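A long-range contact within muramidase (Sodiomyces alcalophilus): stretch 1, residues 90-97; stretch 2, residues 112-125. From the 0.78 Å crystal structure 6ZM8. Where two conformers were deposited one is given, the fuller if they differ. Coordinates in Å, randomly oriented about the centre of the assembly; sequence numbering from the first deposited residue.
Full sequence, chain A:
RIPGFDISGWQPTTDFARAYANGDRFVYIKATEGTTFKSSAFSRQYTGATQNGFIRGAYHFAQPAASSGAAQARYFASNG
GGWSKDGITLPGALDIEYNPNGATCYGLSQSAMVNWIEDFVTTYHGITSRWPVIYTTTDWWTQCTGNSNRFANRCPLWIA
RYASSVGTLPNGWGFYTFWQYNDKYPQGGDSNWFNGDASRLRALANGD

Stretch 1, residues 90-97: LPGALDIE
Stretch 2 (112-125) AMVNWIEDFVTTYH

A backbone amide meets a tyrosine hydroxyl at the end of an otherwise apolar contact: Gly92 N donates a hydrogen bond to Tyr124 OH, 2.9 Å long with an N-H...O angle of 144°. Glycine leaves room for this approach, since an ideal CB on Gly92 would point toward the helix and lie 2.7 Å from Tyr124 OH, a clash. The hydroxyl also hydrogen-bonds elsewhere in the structure. Tyr124 reaches Gly92 with chi1 -176° (t) and chi2 80°.

The backbone is extended from Pro91 through Ile96, with Ala93 (phi/psi -112/138), Leu94 (-92/113) and Asp95 (-92/100) in strand conformation; Pro91 (-59/146, C-gamma endo), Gly92 (-61/154) and Ile96 (-120/103) have the angles given. Stretch 2 is part of a longer helix, with phi near -60°, psi near -45° and unbroken i to i-4 backbone hydrogen bonds, from Trp116 N -> Ala112 O (2.9 Å) to His125 N -> Val121 O (3.0 Å). Strand and helix run nearly antiparallel, their N-to-C directions 157° apart and their axes 10.4 Å apart at closest approach. The register therefore descends the helix as the strand advances: the CA atoms of Gly92 and Tyr124 are 8.6 Å apart, those of Leu94 and Val121 8.2 Å, and those of Ile96 and Ile117 8.4 Å.

In this extended backbone the CA-to-CB bonds of Leu94 and Ile96 point toward the helix, whereas that of Ala93 points away. Leu94 (chi1 176°, t; chi2 64°, p) has the largest area covered by the other stretch, 97 of the 369 Å² summed over both sides. Leu94 CD1 sits almost squarely over one face of the Phe120 ring, 3.7 Å from the centroid and 4° off the normal, a CH-pi contact. Phe120 (chi1 -175°, t; chi2 -79°) points toward the strand. Leu94 CD1 also meets the Trp116 ring at its edge, near the ring plane, 4.2 Å from Trp116 CZ3; Trp116 leaves the helix sideways, but chi1 -172° (t) and chi2 98° bring its end nearer. Leu94 CD2 packs 4.1 Å from Ile117 CG2.

Ile96 (chi1 178°, t; chi2 64°, p) continues the apolar seam. Ile96 CG1 lies 4.1 Å from Ile117 CD1; Ile117 has chi1 -63° (m) and chi2 164° (t), and although its CA-to-CB bond points sideways its end comes nearer. Ile117 thus touches both Leu94 and Ile96. Ile96 CD1 lies 4.1 Å from Met113 SD, placed by chi1 -175° (t), chi2 64° (p) and chi3 76° (p).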

# COMPACT_ATOMS: atom_id res chain seq x y z
N LEU A 90 -4.19 -7.56 5.72
CA LEU A 90 -3.39 -7.53 4.51
C LEU A 90 -1.93 -7.25 4.88
O LEU A 90 -1.64 -6.56 5.86
CB LEU A 90 -3.89 -6.42 3.57
CG LEU A 90 -5.30 -6.69 3.02
CD1 LEU A 90 -5.84 -5.45 2.32
CD2 LEU A 90 -5.32 -7.89 2.10
N PRO A 91 -0.98 -7.73 4.06
CA PRO A 91 0.39 -7.28 4.23
C PRO A 91 0.44 -5.76 4.07
O PRO A 91 -0.28 -5.18 3.26
CB PRO A 91 1.14 -8.00 3.11
CG PRO A 91 0.06 -8.19 2.04
CD PRO A 91 -1.19 -8.50 2.81
N GLY A 92 1.33 -5.12 4.83
CA GLY A 92 1.49 -3.68 4.70
C GLY A 92 1.94 -3.31 3.29
O GLY A 92 2.61 -4.09 2.60
N ALA A 93 1.59 -2.08 2.91
CA ALA A 93 1.96 -1.55 1.60
C ALA A 93 2.97 -0.42 1.73
O ALA A 93 2.84 0.49 2.58
CB ALA A 93 0.74 -1.04 0.85
N LEU A 94 3.97 -0.46 0.84
CA LEU A 94 4.95 0.60 0.66
C LEU A 94 4.41 1.54 -0.44
O LEU A 94 4.33 1.14 -1.60
CB LEU A 94 6.28 0.00 0.23
CG LEU A 94 7.37 1.03 -0.08
CD1 LEU A 94 7.75 1.84 1.16
CD2 LEU A 94 8.59 0.34 -0.66
N ASP A 95 4.06 2.77 -0.05
CA ASP A 95 3.61 3.80 -1.00
C ASP A 95 4.85 4.57 -1.43
O ASP A 95 5.38 5.42 -0.67
CB ASP A 95 2.57 4.66 -0.29
CG ASP A 95 2.09 5.85 -1.05
OD1 ASP A 95 2.61 6.09 -2.17
OD2 ASP A 95 1.21 6.56 -0.53
N ILE A 96 5.35 4.22 -2.61
CA ILE A 96 6.62 4.71 -3.13
C ILE A 96 6.32 5.44 -4.46
O ILE A 96 6.01 4.81 -5.48
CB ILE A 96 7.68 3.58 -3.21
CG1 ILE A 96 8.98 4.07 -3.81
CG2 ILE A 96 7.21 2.34 -3.97
CD1 ILE A 96 9.71 5.11 -3.01
N GLU A 97 6.32 6.76 -4.38
CA GLU A 97 5.79 7.59 -5.44
C GLU A 97 6.45 8.97 -5.39
O GLU A 97 7.36 9.24 -4.61
CB GLU A 97 4.26 7.73 -5.29
CG GLU A 97 3.86 8.48 -4.03
CD GLU A 97 2.36 8.77 -4.01
OE1 GLU A 97 1.96 9.83 -4.55
OE2 GLU A 97 1.60 8.01 -3.42
N ALA A 112 20.27 3.32 -6.66
CA ALA A 112 20.16 3.59 -5.24
C ALA A 112 18.70 3.44 -4.79
O ALA A 112 18.44 2.99 -3.66
CB ALA A 112 20.70 4.96 -4.87
N MET A 113 17.77 3.87 -5.61
CA MET A 113 16.35 3.74 -5.26
C MET A 113 15.95 2.26 -5.17
O MET A 113 15.25 1.86 -4.24
CB MET A 113 15.50 4.48 -6.29
CG MET A 113 14.02 4.49 -5.93
SD MET A 113 13.58 5.36 -4.43
CE MET A 113 13.72 7.05 -5.02
N VAL A 114 16.40 1.45 -6.14
CA VAL A 114 16.14 0.01 -6.06
C VAL A 114 16.72 -0.55 -4.77
O VAL A 114 16.06 -1.34 -4.08
CB VAL A 114 16.70 -0.69 -7.30
CG1 VAL A 114 16.71 -2.21 -7.14
CG2 VAL A 114 15.92 -0.30 -8.55
N ASN A 115 17.95 -0.16 -4.40
CA ASN A 115 18.52 -0.67 -3.17
C ASN A 115 17.70 -0.24 -1.95
O ASN A 115 17.58 -1.02 -0.99
CB ASN A 115 19.97 -0.18 -3.00
CG ASN A 115 20.94 -0.76 -4.00
OD1 ASN A 115 20.62 -1.70 -4.73
ND2 ASN A 115 22.13 -0.18 -4.01
N TRP A 116 17.20 0.98 -1.94
CA TRP A 116 16.41 1.47 -0.82
C TRP A 116 15.14 0.64 -0.66
O TRP A 116 14.78 0.20 0.43
CB TRP A 116 16.08 2.97 -1.06
CG TRP A 116 15.45 3.63 0.11
CD1 TRP A 116 16.11 4.40 1.02
CD2 TRP A 116 14.08 3.56 0.54
NE1 TRP A 116 15.22 4.82 2.00
CE2 TRP A 116 13.99 4.31 1.74
CE3 TRP A 116 12.91 2.97 0.04
CZ2 TRP A 116 12.80 4.45 2.44
CZ3 TRP A 116 11.72 3.10 0.75
CH2 TRP A 116 11.68 3.83 1.94
N ILE A 117 14.45 0.43 -1.79
CA ILE A 117 13.22 -0.38 -1.78
C ILE A 117 13.55 -1.81 -1.31
O ILE A 117 12.82 -2.38 -0.51
CB ILE A 117 12.55 -0.35 -3.16
CG1 ILE A 117 12.12 1.09 -3.50
CG2 ILE A 117 11.36 -1.30 -3.19
CD1 ILE A 117 11.80 1.28 -4.98
N GLU A 118 14.65 -2.39 -1.83
CA GLU A 118 15.06 -3.72 -1.39
C GLU A 118 15.25 -3.76 0.11
O GLU A 118 14.86 -4.72 0.79
CB GLU A 118 16.33 -4.12 -2.14
CG GLU A 118 16.82 -5.53 -1.77
CD GLU A 118 15.87 -6.62 -2.19
OE1 GLU A 118 15.64 -6.77 -3.40
OE2 GLU A 118 15.28 -7.25 -1.32
N ASP A 119 15.91 -2.74 0.67
CA ASP A 119 16.14 -2.70 2.10
C ASP A 119 14.80 -2.65 2.86
O ASP A 119 14.61 -3.34 3.87
CB ASP A 119 17.04 -1.50 2.43
CG ASP A 119 17.67 -1.53 3.80
OD1 ASP A 119 17.85 -2.60 4.37
OD2 ASP A 119 18.02 -0.41 4.27
N PHE A 120 13.87 -1.83 2.39
CA PHE A 120 12.55 -1.78 3.03
C PHE A 120 11.86 -3.15 2.96
O PHE A 120 11.35 -3.65 3.97
CB PHE A 120 11.68 -0.70 2.36
CG PHE A 120 10.35 -0.53 3.06
CD1 PHE A 120 9.29 -1.41 2.83
CD2 PHE A 120 10.16 0.52 3.95
CE1 PHE A 120 8.09 -1.26 3.51
CE2 PHE A 120 8.94 0.68 4.61
CZ PHE A 120 7.91 -0.22 4.40
N VAL A 121 11.78 -3.73 1.77
CA VAL A 121 10.94 -4.94 1.67
C VAL A 121 11.61 -6.14 2.36
O VAL A 121 10.91 -6.98 2.89
CB VAL A 121 10.53 -5.25 0.21
CG1 VAL A 121 9.90 -4.04 -0.46
CG2 VAL A 121 11.67 -5.77 -0.63
N THR A 122 12.95 -6.26 2.28
CA THR A 122 13.62 -7.34 3.00
C THR A 122 13.44 -7.17 4.50
O THR A 122 13.18 -8.14 5.23
CB THR A 122 15.09 -7.38 2.60
OG1 THR A 122 15.19 -7.79 1.25
CG2 THR A 122 15.90 -8.34 3.44
N THR A 123 13.59 -5.94 5.00
CA THR A 123 13.44 -5.69 6.43
C THR A 123 12.01 -5.97 6.88
O THR A 123 11.78 -6.62 7.91
CB THR A 123 13.90 -4.28 6.78
OG1 THR A 123 15.28 -4.11 6.40
CG2 THR A 123 13.77 -4.00 8.27
N TYR A 124 11.03 -5.47 6.12
CA TYR A 124 9.64 -5.69 6.49
C TYR A 124 9.31 -7.19 6.56
O TYR A 124 8.63 -7.64 7.46
CB TYR A 124 8.73 -4.95 5.49
CG TYR A 124 7.26 -5.05 5.87
CD1 TYR A 124 6.71 -4.22 6.85
CD2 TYR A 124 6.44 -6.00 5.27
CE1 TYR A 124 5.39 -4.34 7.22
CE2 TYR A 124 5.10 -6.11 5.64
CZ TYR A 124 4.57 -5.29 6.62
OH TYR A 124 3.26 -5.46 6.97
N HIS A 125 9.82 -7.94 5.57
CA HIS A 125 9.59 -9.40 5.56
C HIS A 125 10.28 -10.09 6.75
O HIS A 125 9.72 -11.02 7.34
CB HIS A 125 10.08 -9.94 4.21
CG HIS A 125 10.00 -11.42 4.09
ND1 HIS A 125 11.08 -12.22 4.38
CD2 HIS A 125 9.00 -12.21 3.71
CE1 HIS A 125 10.71 -13.50 4.17
NE2 HIS A 125 9.45 -13.52 3.77